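Local coordinates for Cap5O (Staphylococcus aureus, PDB 3OJO), which probably oxidises UDP-N-acetyl-mannosamine with NAD as the electron acceptor, a step in capsular polysaccharide biosynthesis, at residues H259-A271 with Y325-A337. Sequence-based numbering, arbitrary orientation.
Sequences HQPGPGVGGHCLA and YKGDVDDIRESPA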
loop_
_atom_site.group_PDB
_atom_site.type_symbol
_atom_site.label_atom_id
_atom_site.label_comp_id
_atom_site.label_asym_id
_atom_site.label_seq_id
_atom_site.Cartn_x
_atom_site.Cartn_y
_atom_site.Cartn_z
ATOM N N HIS B 259 -6.667 1.374 -2.803
ATOM C CA HIS B 259 -7.306 0.429 -3.703
ATOM C C HIS B 259 -8.819 0.351 -3.504
ATOM O O HIS B 259 -9.379 1.006 -2.628
ATOM C CB HIS B 259 -6.616 -0.960 -3.622
ATOM C CG HIS B 259 -5.167 -0.958 -4.029
ATOM N ND1 HIS B 259 -4.544 -2.117 -4.490
ATOM C CD2 HIS B 259 -4.262 0.056 -4.041
ATOM C CE1 HIS B 259 -3.294 -1.764 -4.759
ATOM N NE2 HIS B 259 -3.073 -0.471 -4.483
ATOM N N GLN B 260 -9.481 -0.444 -4.348
ATOM C CA GLN B 260 -10.917 -0.670 -4.291
ATOM C C GLN B 260 -11.250 -1.832 -3.354
ATOM O O GLN B 260 -10.571 -2.863 -3.373
ATOM C CB GLN B 260 -11.498 -0.941 -5.695
ATOM C CG GLN B 260 -11.604 0.291 -6.591
ATOM C CD GLN B 260 -12.477 1.385 -6.005
ATOM O OE1 GLN B 260 -11.982 2.444 -5.617
ATOM N NE2 GLN B 260 -13.783 1.135 -5.898
ATOM N N PRO B 261 -12.293 -1.681 -2.513
ATOM C CA PRO B 261 -12.703 -2.810 -1.659
ATOM C C PRO B 261 -13.493 -3.836 -2.482
ATOM O O PRO B 261 -13.877 -3.556 -3.633
ATOM C CB PRO B 261 -13.582 -2.155 -0.597
ATOM C CG PRO B 261 -14.109 -0.901 -1.251
ATOM C CD PRO B 261 -13.197 -0.518 -2.365
ATOM N N GLY B 262 -13.726 -5.007 -1.898
ATOM C CA GLY B 262 -14.447 -6.080 -2.573
ATOM C C GLY B 262 -14.905 -7.200 -1.663
ATOM O O GLY B 262 -14.865 -7.081 -0.440
ATOM N N PRO B 263 -15.327 -8.324 -2.253
ATOM C CA PRO B 263 -15.817 -9.455 -1.436
ATOM C C PRO B 263 -14.733 -10.353 -0.817
ATOM O O PRO B 263 -15.031 -11.326 -0.120
ATOM C CB PRO B 263 -16.686 -10.231 -2.429
ATOM C CG PRO B 263 -16.113 -9.933 -3.772
ATOM C CD PRO B 263 -15.442 -8.596 -3.702
ATOM N N GLY B 264 -13.481 -10.007 -1.082
ATOM C CA GLY B 264 -12.311 -10.756 -0.650
ATOM C C GLY B 264 -11.304 -10.847 -1.778
ATOM O O GLY B 264 -11.430 -10.144 -2.788
ATOM N N VAL B 265 -10.280 -11.689 -1.599
ATOM C CA VAL B 265 -9.175 -11.867 -2.545
ATOM C C VAL B 265 -9.031 -13.352 -2.876
ATOM O O VAL B 265 -9.257 -14.183 -2.002
ATOM C CB VAL B 265 -7.845 -11.229 -2.015
ATOM C CG1 VAL B 265 -6.698 -11.398 -3.001
ATOM C CG2 VAL B 265 -8.025 -9.755 -1.702
ATOM N N GLY B 266 -8.656 -13.670 -4.115
ATOM C CA GLY B 266 -8.474 -15.046 -4.553
ATOM C C GLY B 266 -7.191 -15.294 -5.308
ATOM O O GLY B 266 -6.241 -14.526 -5.166
ATOM N N GLY B 267 -7.174 -16.370 -6.101
ATOM C CA GLY B 267 -6.044 -16.820 -6.918
ATOM C C GLY B 267 -4.675 -16.847 -6.252
ATOM O O GLY B 267 -4.468 -17.543 -5.252
ATOM N N HIS B 268 -3.737 -16.083 -6.841
ATOM C CA HIS B 268 -2.322 -15.827 -6.502
ATOM C C HIS B 268 -1.849 -16.028 -5.046
ATOM O O HIS B 268 -2.621 -15.845 -4.101
ATOM C CB HIS B 268 -1.947 -14.402 -6.957
ATOM C CG HIS B 268 -2.889 -13.338 -6.468
ATOM N ND1 HIS B 268 -4.011 -12.967 -7.201
ATOM C CD2 HIS B 268 -2.853 -12.607 -5.329
ATOM C CE1 HIS B 268 -4.614 -12.027 -6.487
ATOM N NE2 HIS B 268 -3.957 -11.774 -5.355
ATOM N N CYS B 269 -0.544 -16.330 -4.880
ATOM C CA CYS B 269 0.097 -16.527 -3.583
ATOM C C CYS B 269 1.183 -15.482 -3.295
ATOM O O CYS B 269 1.758 -14.909 -4.228
ATOM C CB CYS B 269 0.589 -17.960 -3.406
ATOM S SG CYS B 269 1.422 -18.671 -4.854
ATOM N N LEU B 270 1.415 -15.191 -1.997
ATOM C CA LEU B 270 2.266 -14.090 -1.531
ATOM C C LEU B 270 3.759 -14.338 -1.263
ATOM O O LEU B 270 4.216 -15.481 -1.337
ATOM C CB LEU B 270 1.607 -13.385 -0.336
ATOM C CG LEU B 270 0.153 -13.008 -0.453
ATOM C CD1 LEU B 270 -0.283 -12.272 0.781
ATOM C CD2 LEU B 270 -0.128 -12.170 -1.703
ATOM N N ALA B 271 4.507 -13.236 -0.942
ATOM C CA ALA B 271 5.947 -13.152 -0.628
ATOM C C ALA B 271 6.322 -13.820 0.724
ATOM O O ALA B 271 7.084 -13.268 1.533
ATOM C CB ALA B 271 6.410 -11.692 -0.665
ATOM N N TYR B 325 -13.122 -14.951 -9.015
ATOM C CA TYR B 325 -12.390 -13.828 -8.419
ATOM C C TYR B 325 -12.245 -12.718 -9.444
ATOM O O TYR B 325 -12.701 -11.606 -9.201
ATOM C CB TYR B 325 -11.028 -14.244 -7.827
ATOM C CG TYR B 325 -10.156 -13.076 -7.373
ATOM C CD1 TYR B 325 -10.592 -12.191 -6.382
ATOM C CD2 TYR B 325 -8.882 -12.881 -7.904
ATOM C CE1 TYR B 325 -9.794 -11.123 -5.960
ATOM C CE2 TYR B 325 -8.078 -11.815 -7.490
ATOM C CZ TYR B 325 -8.533 -10.945 -6.507
ATOM O OH TYR B 325 -7.732 -9.906 -6.079
ATOM N N LYS B 326 -11.656 -13.025 -10.596
ATOM C CA LYS B 326 -11.491 -12.015 -11.620
ATOM C C LYS B 326 -12.711 -12.018 -12.533
ATOM O O LYS B 326 -13.400 -13.035 -12.648
ATOM C CB LYS B 326 -10.174 -12.217 -12.403
ATOM C CG LYS B 326 -8.939 -12.266 -11.513
ATOM C CD LYS B 326 -7.652 -12.412 -12.294
ATOM C CE LYS B 326 -6.504 -12.809 -11.390
ATOM N NZ LYS B 326 -6.592 -14.233 -10.953
ATOM N N GLY B 327 -12.978 -10.873 -13.145
ATOM C CA GLY B 327 -14.058 -10.721 -14.103
ATOM C C GLY B 327 -13.685 -11.259 -15.471
ATOM O O GLY B 327 -12.516 -11.231 -15.848
ATOM N N ASP B 328 -14.671 -11.790 -16.200
ATOM C CA ASP B 328 -14.573 -12.351 -17.549
ATOM C C ASP B 328 -13.607 -13.542 -17.679
ATOM O O ASP B 328 -13.080 -13.814 -18.761
ATOM C CB ASP B 328 -14.316 -11.248 -18.594
ATOM C CG ASP B 328 -15.249 -10.059 -18.472
ATOM O OD1 ASP B 328 -14.749 -8.924 -18.388
ATOM O OD2 ASP B 328 -16.478 -10.263 -18.495
ATOM N N VAL B 329 -13.441 -14.275 -16.564
ATOM C CA VAL B 329 -12.630 -15.482 -16.431
ATOM C C VAL B 329 -13.555 -16.612 -15.917
ATOM O O VAL B 329 -14.576 -16.314 -15.295
ATOM C CB VAL B 329 -11.354 -15.232 -15.571
ATOM C CG1 VAL B 329 -11.653 -15.225 -14.077
ATOM C CG2 VAL B 329 -10.251 -16.230 -15.899
ATOM N N ASP B 330 -13.243 -17.886 -16.253
ATOM C CA ASP B 330 -14.038 -19.058 -15.860
ATOM C C ASP B 330 -13.444 -19.805 -14.627
ATOM O O ASP B 330 -13.888 -20.913 -14.285
ATOM C CB ASP B 330 -14.247 -20.002 -17.072
ATOM C CG ASP B 330 -13.046 -20.847 -17.475
ATOM O OD1 ASP B 330 -13.226 -22.073 -17.675
ATOM O OD2 ASP B 330 -11.928 -20.278 -17.614
ATOM N N ASP B 331 -12.460 -19.170 -13.963
ATOM C CA ASP B 331 -11.743 -19.697 -12.803
ATOM C C ASP B 331 -12.486 -19.486 -11.467
ATOM O O ASP B 331 -12.547 -18.365 -10.943
ATOM C CB ASP B 331 -10.307 -19.139 -12.762
ATOM C CG ASP B 331 -9.284 -20.137 -12.278
ATOM O OD1 ASP B 331 -8.892 -21.021 -13.076
ATOM O OD2 ASP B 331 -8.863 -20.032 -11.108
ATOM N N ILE B 332 -13.060 -20.587 -10.938
ATOM C CA ILE B 332 -13.799 -20.636 -9.675
ATOM C C ILE B 332 -12.850 -21.032 -8.511
ATOM O O ILE B 332 -13.256 -21.050 -7.343
ATOM C CB ILE B 332 -15.007 -21.603 -9.830
ATOM C CG1 ILE B 332 -16.175 -21.199 -8.925
ATOM C CG2 ILE B 332 -14.618 -23.087 -9.643
ATOM C CD1 ILE B 332 -17.553 -21.762 -9.376
ATOM N N ARG B 333 -11.590 -21.376 -8.861
ATOM C CA ARG B 333 -10.532 -21.806 -7.952
ATOM C C ARG B 333 -10.127 -20.652 -7.059
ATOM O O ARG B 333 -9.819 -19.563 -7.560
ATOM C CB ARG B 333 -9.302 -22.308 -8.745
ATOM C CG ARG B 333 -9.494 -23.617 -9.498
ATOM C CD ARG B 333 -8.228 -24.039 -10.228
ATOM N NE ARG B 333 -8.127 -23.433 -11.559
ATOM C CZ ARG B 333 -7.218 -23.762 -12.472
ATOM N NH1 ARG B 333 -6.308 -24.694 -12.210
ATOM N NH2 ARG B 333 -7.210 -23.161 -13.656
ATOM N N GLU B 334 -10.125 -20.896 -5.734
ATOM C CA GLU B 334 -9.771 -19.924 -4.693
ATOM C C GLU B 334 -10.506 -18.602 -4.921
ATOM O O GLU B 334 -9.879 -17.566 -5.089
ATOM C CB GLU B 334 -8.233 -19.728 -4.622
ATOM C CG GLU B 334 -7.496 -20.846 -3.909
ATOM C CD GLU B 334 -7.685 -20.829 -2.409
ATOM O OE1 GLU B 334 -7.048 -19.982 -1.741
ATOM O OE2 GLU B 334 -8.505 -21.634 -1.905
ATOM N N SER B 335 -11.840 -18.669 -5.000
ATOM C CA SER B 335 -12.714 -17.528 -5.265
ATOM C C SER B 335 -13.475 -17.051 -4.014
ATOM O O SER B 335 -14.191 -17.841 -3.372
ATOM C CB SER B 335 -13.683 -17.869 -6.392
ATOM O OG SER B 335 -14.864 -17.092 -6.364
ATOM N N PRO B 336 -13.376 -15.749 -3.672
ATOM C CA PRO B 336 -14.162 -15.239 -2.532
ATOM C C PRO B 336 -15.679 -15.228 -2.842
ATOM O O PRO B 336 -16.490 -15.416 -1.945
ATOM C CB PRO B 336 -13.577 -13.854 -2.289
ATOM C CG PRO B 336 -13.035 -13.421 -3.631
ATOM C CD PRO B 336 -12.597 -14.676 -4.332
ATOM N N ALA B 337 -16.048 -15.070 -4.133
ATOM C CA ALA B 337 -17.433 -15.077 -4.651
ATOM C C ALA B 337 -18.071 -16.475 -4.448
ATOM O O ALA B 337 -19.224 -16.571 -4.027
ATOM C CB ALA B 337 -17.438 -14.707 -6.126
#
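Tyr325 lays one face of its ring against the backbone at Gly266. The Gly266 N sits 3.2 Å above the ring plane, over its centre. Gly266 CA makes a CH-pi contact, 4.0 Å from the ring centroid of Tyr325. With CG anti to the backbone N (chi1 172°), the Tyr325 ring reaches the backbone of the glycine-rich loop 264-267. Val265 lies alongside, its CG1 3.6 Å from Tyr325 OH. His268 crosses the tyrosine at about a right angle, bringing CE1 3.6 Å from Tyr325 CE2; the ring planes meet obliquely. Pro336, at the start of helix 336-346, packs CG 3.6 Å from Gly264 C. Its CB lies 3.6 Å from Pro263 O. One hydrogen bond joins the backbones, Gly267 N to Glu334 O at 3.1 Å. Nearby, Arg333 grips Asp331 OD1 side-on through NE and NH2, while its NH1 forms a salt bridge to NAD. Ser335 OG caps the helix at Phe338 N. The contact joins a loop of the central domain to the UDP-binding domain beside the cofactor. An aromatic face and a proline ring pack on glycine backbone, with one backbone hydrogen bond, which suggests an interface set by close shape fit more than by charge.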